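Local coordinates for DUF3863 domain-containing protein (Parabacteroides distasonis, PDB 3LM3) that is of unknown function but probably acts as a glycoside hydrolase or carbohydrate deacetylase, at residues 47-53 with 85-91; 28-32 with 79-83; 54-59 with 296-300. The contacts are given in a common frame with arbitrary orientation. Numbering follows the deposited sequence.

Contact 1. Residues 47-53 with 85-91; sequences EVDWHTL and RKNYREI
Segment 47-53 runs from a loop through one 3-10 turn (48-50) to T52, the N-cap of helix 53-64; segment 85-91 is the first turn and a half of helix 86-102, with R85 as its N-cap. CA atoms pair T52 with N87 (5.7 Å) and L53 with I91 (5.2 Å). E47 O closes the turn, accepting from W50 N (2.9 Å) and from H51 ND1 (2.8 Å). V48 (chi1 t) lays CG2 over one face of the R85 guanidinium, 3.1 Å from NH2, which is held by a salt bridge to D83, and sets it at the Y88 ring edge, 4.0 Å from CE2. H51 (m) puts CB 3.8 Å from I91 CD1, while its carbonyl O accepts from N87 ND2 (2.9 Å, 163°), N87 being a p rotamer. T52 OG1 turns instead to G55 N. At L53, a water bridges N to E90 OE1, 2.9 Å from each. This is the alpha/beta-fold loop leading from strand 21-29 into helix 53-64, seated on the first turns of helix 86-102.

Contact 2. Residues 28-32 with 79-83; sequences MIRTT and NALED
Helix 78-82 is ending as it meets the place where strand 21-29 gives way to loop. Residues 28-29 are extended, R30 (phi/psi -152/172) is still stretched, and T31 (-109/-23) bends the chain; the closest CA pair is R30 with A80, 5.0 Å. N79 comes first on the helix. Its CA-to-CB bond points toward the loop, CB lying 3.8 Å from T31 OG1, and T31 CG2 (chi1 85°) packs 3.6 Å from the N79 carbonyl C. The polar ends of N79 and T31 both turn to E35, which accepts from N79 ND2 and also bonds T31 OG1. A80 follows at the middle of the contact: its methyl CB sits 3.6 Å from I29 O, 3.9 Å from R30 CA and 4.0 Å from I29 CG2, so a side chain of one carbon lets the helix lie close against the strand end. The CA-to-CB bond of L81 points away, and its side chain packs on helix 120-138 and F76. D83, the first residue to leave helical angles, points toward T31, its OD2 a loose 4.4 Å from T31 CG2, and forms a salt bridge with R85. The contact is apolar and largely buried. I29 bonds through its backbone to G75 and T77, so the arrangement is that of neighbouring parallel strands in an alpha/beta fold, with a short helix after the second strand lying across the C-terminal end of the first.

Contact 3. Residues 54-59 with 296-300; sequences EGVRAL and KDLIC
Two outer helices of the alpha/beta layer run side by side here, 54-59 in helix 53-64 and 296-300 in helix 296-313. Their N-to-C directions differ by 30° (signed crossing angle -30°), and the short axes come no nearer than 10.3 Å. The gap narrows toward the C-terminal ends of the segments, where the CA atoms of L59 and C300 are 5.7 Å apart. A58 presents a small, flat patch rather than a bump, and C300 (chi1 m) fills the room it leaves: SG lies 3.8 Å from A58 CB, 3.6 Å from A58 O and 3.9 Å from L59 N, resting on the backbone between these two residues. Deeper in, L59 (t, p) sends CD1 across to I299 CG2 at 4.0 Å, with C300 SG 4.4 Å from the same CD1; I299 also packs on V291 and F294 of helix 290-294. At the other end, where the segments stand further apart, long side chains span the hollow. K296 (t, t, then chi3 at 125°) reaches across, passing CE within 4.1 Å of A58 CB, before NZ meets E54 OE2 at 2.6 Å in a hydrogen-bonded salt bridge. E54 (t, p) is held from its own helix as well, since OE1 takes a weak bond from R57 NE at 3.3 Å, itself a salt bridge. The chemistry is therefore graded: an apolar seam, buried at L59, I299 and C300, is bordered by a charged network in which the single E54 carboxylate bridges K296 of the other helix, closely, and R57 of its own, weakly.

The three contacts form one continuous patch on the same side of the chain's centre. Contacts 1 and 2 are closest, about 9 Å between centres, and R30 joins them: its NE makes a salt bridge with E47 OE1 (2.7 Å), while its O lies 2.7 Å from Y88 OH, a probable hydrogen bond. Contact 3 lies about 14 Å from contact 1 and 18 Å from contact 2, centre to centre, and V56 CG2 reaches both, 4.0 Å from I91 CD1 and 4.2 Å from I29 CD1. The run from strand 21-29 into helix 53-64 supplies one side of each: strand end and loop start to contact 2, loop end to contact 1, helix to contact 3.

Contact 1. Residues 47-53 with 85-91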
loop_
_atom_site.group_PDB
_atom_site.type_symbol
_atom_site.label_atom_id
_atom_site.label_comp_id
_atom_site.label_asym_id
_atom_site.label_seq_id
_atom_site.Cartn_x
_atom_site.Cartn_y
_atom_site.Cartn_z
ATOM N N GLU A 47 -15.800 12.425 13.101
ATOM C CA GLU A 47 -16.322 12.239 11.751
ATOM C C GLU A 47 -17.641 11.486 11.680
ATOM O O GLU A 47 -18.018 11.013 10.594
ATOM C CB GLU A 47 -15.279 11.529 10.883
ATOM C CG GLU A 47 -14.035 12.341 10.597
ATOM C CD GLU A 47 -13.066 11.617 9.715
ATOM O OE1 GLU A 47 -13.108 10.359 9.707
ATOM O OE2 GLU A 47 -12.232 12.227 9.023
ATOM N N VAL A 48 -18.370 11.357 12.794
ATOM C CA VAL A 48 -19.652 10.687 12.748
ATOM C C VAL A 48 -20.551 11.238 11.642
ATOM O O VAL A 48 -21.120 10.481 10.866
ATOM C CB VAL A 48 -20.324 10.707 14.131
ATOM C CG1 VAL A 48 -21.779 10.296 14.023
ATOM C CG2 VAL A 48 -19.513 9.811 15.093
ATOM N N ASP A 49 -20.642 12.562 11.529
ATOM C CA ASP A 49 -21.508 13.176 10.554
ATOM C C ASP A 49 -20.952 13.135 9.142
ATOM O O ASP A 49 -21.652 13.436 8.187
ATOM C CB ASP A 49 -21.803 14.623 10.963
ATOM C CG ASP A 49 -22.553 14.733 12.287
ATOM O OD1 ASP A 49 -23.179 13.756 12.770
ATOM O OD2 ASP A 49 -22.514 15.839 12.874
ATOM N N TRP A 50 -19.689 12.710 8.989
ATOM C CA TRP A 50 -19.018 12.627 7.701
ATOM C C TRP A 50 -19.232 11.258 7.033
ATOM O O TRP A 50 -18.775 11.035 5.901
ATOM C CB TRP A 50 -17.508 12.858 7.859
ATOM C CG TRP A 50 -17.108 14.187 8.451
ATOM C CD1 TRP A 50 -17.765 14.895 9.389
ATOM C CD2 TRP A 50 -15.925 14.920 8.141
ATOM N NE1 TRP A 50 -17.072 16.053 9.682
ATOM C CE2 TRP A 50 -15.936 16.088 8.927
ATOM C CE3 TRP A 50 -14.871 14.714 7.262
ATOM C CZ2 TRP A 50 -14.919 17.044 8.852
ATOM C CZ3 TRP A 50 -13.865 15.670 7.194
ATOM C CH2 TRP A 50 -13.906 16.802 7.976
ATOM N N HIS A 51 -19.932 10.364 7.743
ATOM C CA HIS A 51 -20.195 9.008 7.296
ATOM C C HIS A 51 -21.700 8.846 7.172
ATOM O O HIS A 51 -22.419 8.889 8.160
ATOM C CB HIS A 51 -19.604 7.965 8.247
ATOM C CG HIS A 51 -18.107 7.935 8.226
ATOM N ND1 HIS A 51 -17.329 8.822 8.932
ATOM C CD2 HIS A 51 -17.252 7.186 7.490
ATOM C CE1 HIS A 51 -16.051 8.595 8.650
ATOM N NE2 HIS A 51 -15.979 7.598 7.784
ATOM N N THR A 52 -22.171 8.679 5.947
ATOM C CA THR A 52 -23.596 8.502 5.670
ATOM C C THR A 52 -23.780 7.322 4.724
ATOM O O THR A 52 -22.900 7.000 3.900
ATOM C CB THR A 52 -24.284 9.739 5.062
ATOM O OG1 THR A 52 -23.833 9.928 3.725
ATOM C CG2 THR A 52 -24.039 10.979 5.917
ATOM N N LEU A 53 -24.948 6.693 4.819
ATOM C CA LEU A 53 -25.306 5.644 3.886
ATOM C C LEU A 53 -25.280 6.157 2.451
ATOM O O LEU A 53 -24.722 5.520 1.582
ATOM C CB LEU A 53 -26.691 5.102 4.222
ATOM C CG LEU A 53 -27.307 4.119 3.204
ATOM C CD1 LEU A 53 -26.441 2.849 2.997
ATOM C CD2 LEU A 53 -28.729 3.757 3.643
ATOM N N ARG A 85 -25.020 3.848 16.544
ATOM C CA ARG A 85 -25.814 4.918 15.916
ATOM C C ARG A 85 -26.298 4.566 14.512
ATOM O O ARG A 85 -25.716 3.757 13.803
ATOM C CB ARG A 85 -25.095 6.265 15.955
ATOM C CG ARG A 85 -24.990 6.794 17.387
ATOM C CD ARG A 85 -24.094 8.019 17.475
ATOM N NE ARG A 85 -22.689 7.621 17.363
ATOM C CZ ARG A 85 -21.662 8.434 17.564
ATOM N NH1 ARG A 85 -21.878 9.720 17.829
ATOM N NH2 ARG A 85 -20.429 7.977 17.465
ATOM N N LYS A 86 -27.403 5.167 14.125
ATOM C CA LYS A 86 -28.133 4.737 12.949
ATOM C C LYS A 86 -27.294 4.774 11.666
ATOM O O LYS A 86 -27.360 3.846 10.841
ATOM C CB LYS A 86 -29.383 5.593 12.798
ATOM C CG LYS A 86 -30.157 5.355 11.524
ATOM C CD LYS A 86 -31.480 6.115 11.537
ATOM C CE LYS A 86 -32.189 5.966 10.203
ATOM N NZ LYS A 86 -33.546 6.559 10.198
ATOM N N ASN A 87 -26.471 5.810 11.488
ATOM C CA ASN A 87 -25.631 5.885 10.291
ATOM C C ASN A 87 -24.673 4.709 10.169
ATOM O O ASN A 87 -24.537 4.110 9.093
ATOM C CB ASN A 87 -24.886 7.217 10.160
ATOM C CG ASN A 87 -23.910 7.483 11.282
ATOM O OD1 ASN A 87 -24.223 7.292 12.471
ATOM N ND2 ASN A 87 -22.748 7.997 10.918
ATOM N N TYR A 88 -24.008 4.374 11.271
ATOM C CA TYR A 88 -23.059 3.267 11.244
ATOM C C TYR A 88 -23.776 1.955 11.080
ATOM O O TYR A 88 -23.293 1.089 10.368
ATOM C CB TYR A 88 -22.111 3.276 12.437
ATOM C CG TYR A 88 -21.109 4.394 12.284
ATOM C CD1 TYR A 88 -20.106 4.343 11.328
ATOM C CD2 TYR A 88 -21.208 5.552 13.043
ATOM C CE1 TYR A 88 -19.200 5.382 11.150
ATOM C CE2 TYR A 88 -20.316 6.591 12.866
ATOM C CZ TYR A 88 -19.316 6.514 11.940
ATOM O OH TYR A 88 -18.421 7.558 11.747
ATOM N N ARG A 89 -24.941 1.799 11.677
ATOM C CA ARG A 89 -25.720 0.570 11.478
ATOM C C ARG A 89 -26.117 0.416 10.000
ATOM O O ARG A 89 -25.962 -0.673 9.421
ATOM C CB ARG A 89 -26.951 0.540 12.378
ATOM C CG ARG A 89 -27.766 -0.732 12.252
ATOM C CD ARG A 89 -28.733 -0.893 13.429
ATOM N NE ARG A 89 -29.298 0.392 13.867
ATOM C CZ ARG A 89 -30.131 1.132 13.139
ATOM N NH1 ARG A 89 -30.498 0.725 11.924
ATOM N NH2 ARG A 89 -30.597 2.280 13.623
ATOM N N GLU A 90 -26.606 1.500 9.400
ATOM C CA GLU A 90 -27.003 1.512 7.988
ATOM C C GLU A 90 -25.834 1.220 7.063
ATOM O O GLU A 90 -25.953 0.477 6.083
ATOM C CB GLU A 90 -27.631 2.856 7.589
ATOM C CG GLU A 90 -28.997 3.130 8.198
ATOM C CD GLU A 90 -29.541 4.517 7.835
ATOM O OE1 GLU A 90 -28.769 5.473 7.553
ATOM O OE2 GLU A 90 -30.766 4.666 7.851
ATOM N N ILE A 91 -24.681 1.803 7.360
ATOM C CA ILE A 91 -23.492 1.538 6.565
ATOM C C ILE A 91 -23.079 0.076 6.681
ATOM O O ILE A 91 -22.751 -0.558 5.661
ATOM C CB ILE A 91 -22.319 2.484 6.950
ATOM C CG1 ILE A 91 -22.641 3.890 6.467
ATOM C CG2 ILE A 91 -21.023 1.986 6.353
ATOM C CD1 ILE A 91 -21.757 4.983 7.149
HETATM O O HOH W 1 -26.741 7.440 6.947
#

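Contact 2. Residues 28-32 with 79-83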
loop_
_atom_site.group_PDB
_atom_site.type_symbol
_atom_site.label_atom_id
_atom_site.label_comp_id
_atom_site.label_asym_id
_atom_site.label_seq_id
_atom_site.Cartn_x
_atom_site.Cartn_y
_atom_site.Cartn_z
HETATM N N MSE A 28 -12.352 2.918 3.331
HETATM C CA MSE A 28 -12.231 2.913 4.784
HETATM C C MSE A 28 -13.423 3.608 5.435
HETATM O O MSE A 28 -13.830 4.707 5.002
HETATM C CB MSE A 28 -10.963 3.612 5.234
HETATM C CG MSE A 28 -10.738 3.664 6.712
HETATM SE SE MSE A 28 -9.126 4.663 7.104
HETATM C CE MSE A 28 -8.918 4.089 8.944
ATOM N N ILE A 29 -13.975 2.960 6.452
ATOM C CA ILE A 29 -15.067 3.484 7.271
ATOM C C ILE A 29 -14.540 3.662 8.705
ATOM O O ILE A 29 -13.945 2.764 9.281
ATOM C CB ILE A 29 -16.261 2.529 7.309
ATOM C CG1 ILE A 29 -16.723 2.118 5.904
ATOM C CG2 ILE A 29 -17.417 3.148 8.128
ATOM C CD1 ILE A 29 -17.143 3.213 5.023
ATOM N N ARG A 30 -14.772 4.831 9.309
ATOM C CA ARG A 30 -14.197 5.176 10.623
ATOM C C ARG A 30 -15.107 6.150 11.350
ATOM O O ARG A 30 -16.062 6.633 10.759
ATOM C CB ARG A 30 -12.783 5.757 10.441
ATOM C CG ARG A 30 -12.730 7.080 9.716
ATOM C CD ARG A 30 -11.397 7.327 9.057
ATOM N NE ARG A 30 -11.255 8.723 8.699
ATOM C CZ ARG A 30 -10.225 9.215 8.022
ATOM N NH1 ARG A 30 -9.275 8.412 7.558
ATOM N NH2 ARG A 30 -10.163 10.541 7.828
ATOM N N THR A 31 -14.817 6.438 12.626
ATOM C CA THR A 31 -15.509 7.464 13.399
ATOM C C THR A 31 -14.618 8.669 13.651
ATOM O O THR A 31 -15.111 9.750 13.938
ATOM C CB THR A 31 -16.099 6.966 14.740
ATOM O OG1 THR A 31 -15.113 7.006 15.789
ATOM C CG2 THR A 31 -16.775 5.581 14.629
ATOM N N THR A 32 -13.315 8.478 13.597
ATOM C CA THR A 32 -12.299 9.540 13.715
ATOM C C THR A 32 -11.115 9.104 12.836
ATOM O O THR A 32 -11.046 7.918 12.439
ATOM C CB THR A 32 -11.818 9.752 15.168
ATOM O OG1 THR A 32 -11.065 8.602 15.596
ATOM C CG2 THR A 32 -12.951 9.986 16.141
ATOM N N ASN A 79 -14.114 1.211 16.210
ATOM C CA ASN A 79 -15.244 2.056 16.609
ATOM C C ASN A 79 -16.334 2.088 15.539
ATOM O O ASN A 79 -17.522 2.109 15.875
ATOM C CB ASN A 79 -14.748 3.459 16.979
ATOM C CG ASN A 79 -13.953 3.471 18.283
ATOM O OD1 ASN A 79 -14.128 2.581 19.123
ATOM N ND2 ASN A 79 -13.039 4.421 18.422
ATOM N N ALA A 80 -15.962 2.023 14.250
ATOM C CA ALA A 80 -16.978 1.969 13.194
ATOM C C ALA A 80 -17.712 0.625 13.191
ATOM O O ALA A 80 -18.903 0.552 12.853
ATOM C CB ALA A 80 -16.376 2.241 11.853
ATOM N N LEU A 81 -17.011 -0.464 13.535
ATOM C CA LEU A 81 -17.667 -1.773 13.646
ATOM C C LEU A 81 -18.681 -1.827 14.767
ATOM O O LEU A 81 -19.706 -2.488 14.657
ATOM C CB LEU A 81 -16.662 -2.902 13.917
ATOM C CG LEU A 81 -15.823 -3.314 12.733
ATOM C CD1 LEU A 81 -14.790 -4.349 13.223
ATOM C CD2 LEU A 81 -16.709 -3.809 11.575
ATOM N N GLU A 82 -18.378 -1.140 15.867
ATOM C CA GLU A 82 -19.174 -1.265 17.097
ATOM C C GLU A 82 -20.209 -0.186 17.323
ATOM O O GLU A 82 -21.111 -0.380 18.158
ATOM C CB GLU A 82 -18.232 -1.335 18.295
ATOM C CG GLU A 82 -17.449 -2.624 18.382
ATOM C CD GLU A 82 -16.569 -2.715 19.617
ATOM O OE1 GLU A 82 -16.027 -1.682 20.069
ATOM O OE2 GLU A 82 -16.392 -3.848 20.117
ATOM N N ASP A 83 -20.135 0.913 16.583
ATOM C CA ASP A 83 -20.987 2.057 16.871
ATOM C C ASP A 83 -22.453 1.725 16.627
ATOM O O ASP A 83 -22.817 1.248 15.558
ATOM C CB ASP A 83 -20.582 3.240 16.016
ATOM C CG ASP A 83 -21.062 4.544 16.603
ATOM O OD1 ASP A 83 -22.255 4.879 16.462
ATOM O OD2 ASP A 83 -20.247 5.208 17.286
#

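Contact 3. Residues 54-59 with 296-300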
loop_
_atom_site.group_PDB
_atom_site.type_symbol
_atom_site.label_atom_id
_atom_site.label_comp_id
_atom_site.label_asym_id
_atom_site.label_seq_id
_atom_site.Cartn_x
_atom_site.Cartn_y
_atom_site.Cartn_z
ATOM N N GLU A 54 -25.879 7.312 2.199
ATOM C CA GLU A 54 -25.897 7.817 0.828
ATOM C C GLU A 54 -24.502 8.082 0.298
ATOM O O GLU A 54 -24.244 7.852 -0.886
ATOM C CB GLU A 54 -26.762 9.064 0.656
ATOM C CG GLU A 54 -26.524 9.853 -0.699
ATOM C CD GLU A 54 -26.646 9.022 -2.026
ATOM O OE1 GLU A 54 -26.690 7.761 -2.027
ATOM O OE2 GLU A 54 -26.672 9.663 -3.104
ATOM N N GLY A 55 -23.583 8.565 1.134
ATOM C CA GLY A 55 -22.242 8.830 0.674
ATOM C C GLY A 55 -21.477 7.574 0.320
ATOM O O GLY A 55 -20.729 7.538 -0.665
ATOM N N VAL A 56 -21.629 6.521 1.130
ATOM C CA VAL A 56 -20.967 5.287 0.903
ATOM C C VAL A 56 -21.516 4.605 -0.373
ATOM O O VAL A 56 -20.791 4.101 -1.205
ATOM C CB VAL A 56 -21.135 4.452 2.185
ATOM C CG1 VAL A 56 -20.587 3.101 1.999
ATOM C CG2 VAL A 56 -20.441 5.191 3.381
ATOM N N ARG A 57 -22.831 4.594 -0.491
ATOM C CA ARG A 57 -23.510 4.016 -1.661
ATOM C C ARG A 57 -23.097 4.762 -2.942
ATOM O O ARG A 57 -22.811 4.156 -3.963
ATOM C CB ARG A 57 -25.016 4.075 -1.461
ATOM C CG ARG A 57 -25.815 3.557 -2.654
ATOM C CD ARG A 57 -27.323 3.441 -2.301
ATOM N NE ARG A 57 -27.811 4.661 -1.662
ATOM C CZ ARG A 57 -28.707 4.740 -0.663
ATOM N NH1 ARG A 57 -29.288 3.655 -0.133
ATOM N NH2 ARG A 57 -29.021 5.945 -0.168
ATOM N N ALA A 58 -23.038 6.091 -2.878
ATOM C CA ALA A 58 -22.656 6.851 -4.045
ATOM C C ALA A 58 -21.232 6.515 -4.476
ATOM O O ALA A 58 -20.955 6.399 -5.661
ATOM C CB ALA A 58 -22.775 8.350 -3.753
ATOM N N LEU A 59 -20.327 6.374 -3.515
ATOM C CA LEU A 59 -18.959 6.057 -3.850
ATOM C C LEU A 59 -18.854 4.660 -4.472
ATOM O O LEU A 59 -18.118 4.477 -5.453
ATOM C CB LEU A 59 -18.080 6.225 -2.587
ATOM C CG LEU A 59 -16.587 6.285 -2.821
ATOM C CD1 LEU A 59 -16.203 7.446 -3.730
ATOM C CD2 LEU A 59 -15.898 6.427 -1.429
ATOM N N LYS A 296 -19.492 15.444 -2.637
ATOM C CA LYS A 296 -19.894 14.183 -3.205
ATOM C C LYS A 296 -19.639 14.128 -4.710
ATOM O O LYS A 296 -19.106 13.135 -5.209
ATOM C CB LYS A 296 -21.362 13.889 -2.884
ATOM C CG LYS A 296 -21.884 12.612 -3.448
ATOM C CD LYS A 296 -23.339 12.374 -2.963
ATOM C CE LYS A 296 -24.296 12.178 -4.112
ATOM N NZ LYS A 296 -25.706 12.057 -3.604
ATOM N N ASP A 297 -19.974 15.196 -5.440
ATOM C CA ASP A 297 -19.813 15.128 -6.879
ATOM C C ASP A 297 -18.362 15.081 -7.295
ATOM O O ASP A 297 -18.000 14.303 -8.186
ATOM C CB ASP A 297 -20.522 16.277 -7.578
ATOM C CG ASP A 297 -22.033 16.192 -7.477
ATOM O OD1 ASP A 297 -22.615 15.120 -7.188
ATOM O OD2 ASP A 297 -22.649 17.250 -7.736
ATOM N N LEU A 298 -17.521 15.901 -6.680
ATOM C CA LEU A 298 -16.091 15.883 -6.975
ATOM C C LEU A 298 -15.488 14.494 -6.748
ATOM O O LEU A 298 -14.789 13.981 -7.620
ATOM C CB LEU A 298 -15.362 16.945 -6.164
ATOM C CG LEU A 298 -13.855 17.027 -6.423
ATOM C CD1 LEU A 298 -13.535 17.569 -7.823
ATOM C CD2 LEU A 298 -13.150 17.881 -5.375
ATOM N N ILE A 299 -15.732 13.893 -5.583
ATOM C CA ILE A 299 -15.089 12.635 -5.234
ATOM C C ILE A 299 -15.678 11.485 -6.049
ATOM O O ILE A 299 -14.937 10.638 -6.528
ATOM C CB ILE A 299 -15.122 12.409 -3.698
ATOM C CG1 ILE A 299 -14.318 13.520 -3.010
ATOM C CG2 ILE A 299 -14.590 11.030 -3.290
ATOM C CD1 ILE A 299 -12.853 13.546 -3.399
ATOM N N CYS A 300 -16.987 11.479 -6.235
ATOM C CA CYS A 300 -17.578 10.464 -7.109
ATOM C C CYS A 300 -17.149 10.618 -8.565
ATOM O O CYS A 300 -16.900 9.600 -9.241
ATOM C CB CYS A 300 -19.085 10.419 -6.939
ATOM S SG CYS A 300 -19.633 9.779 -5.337
#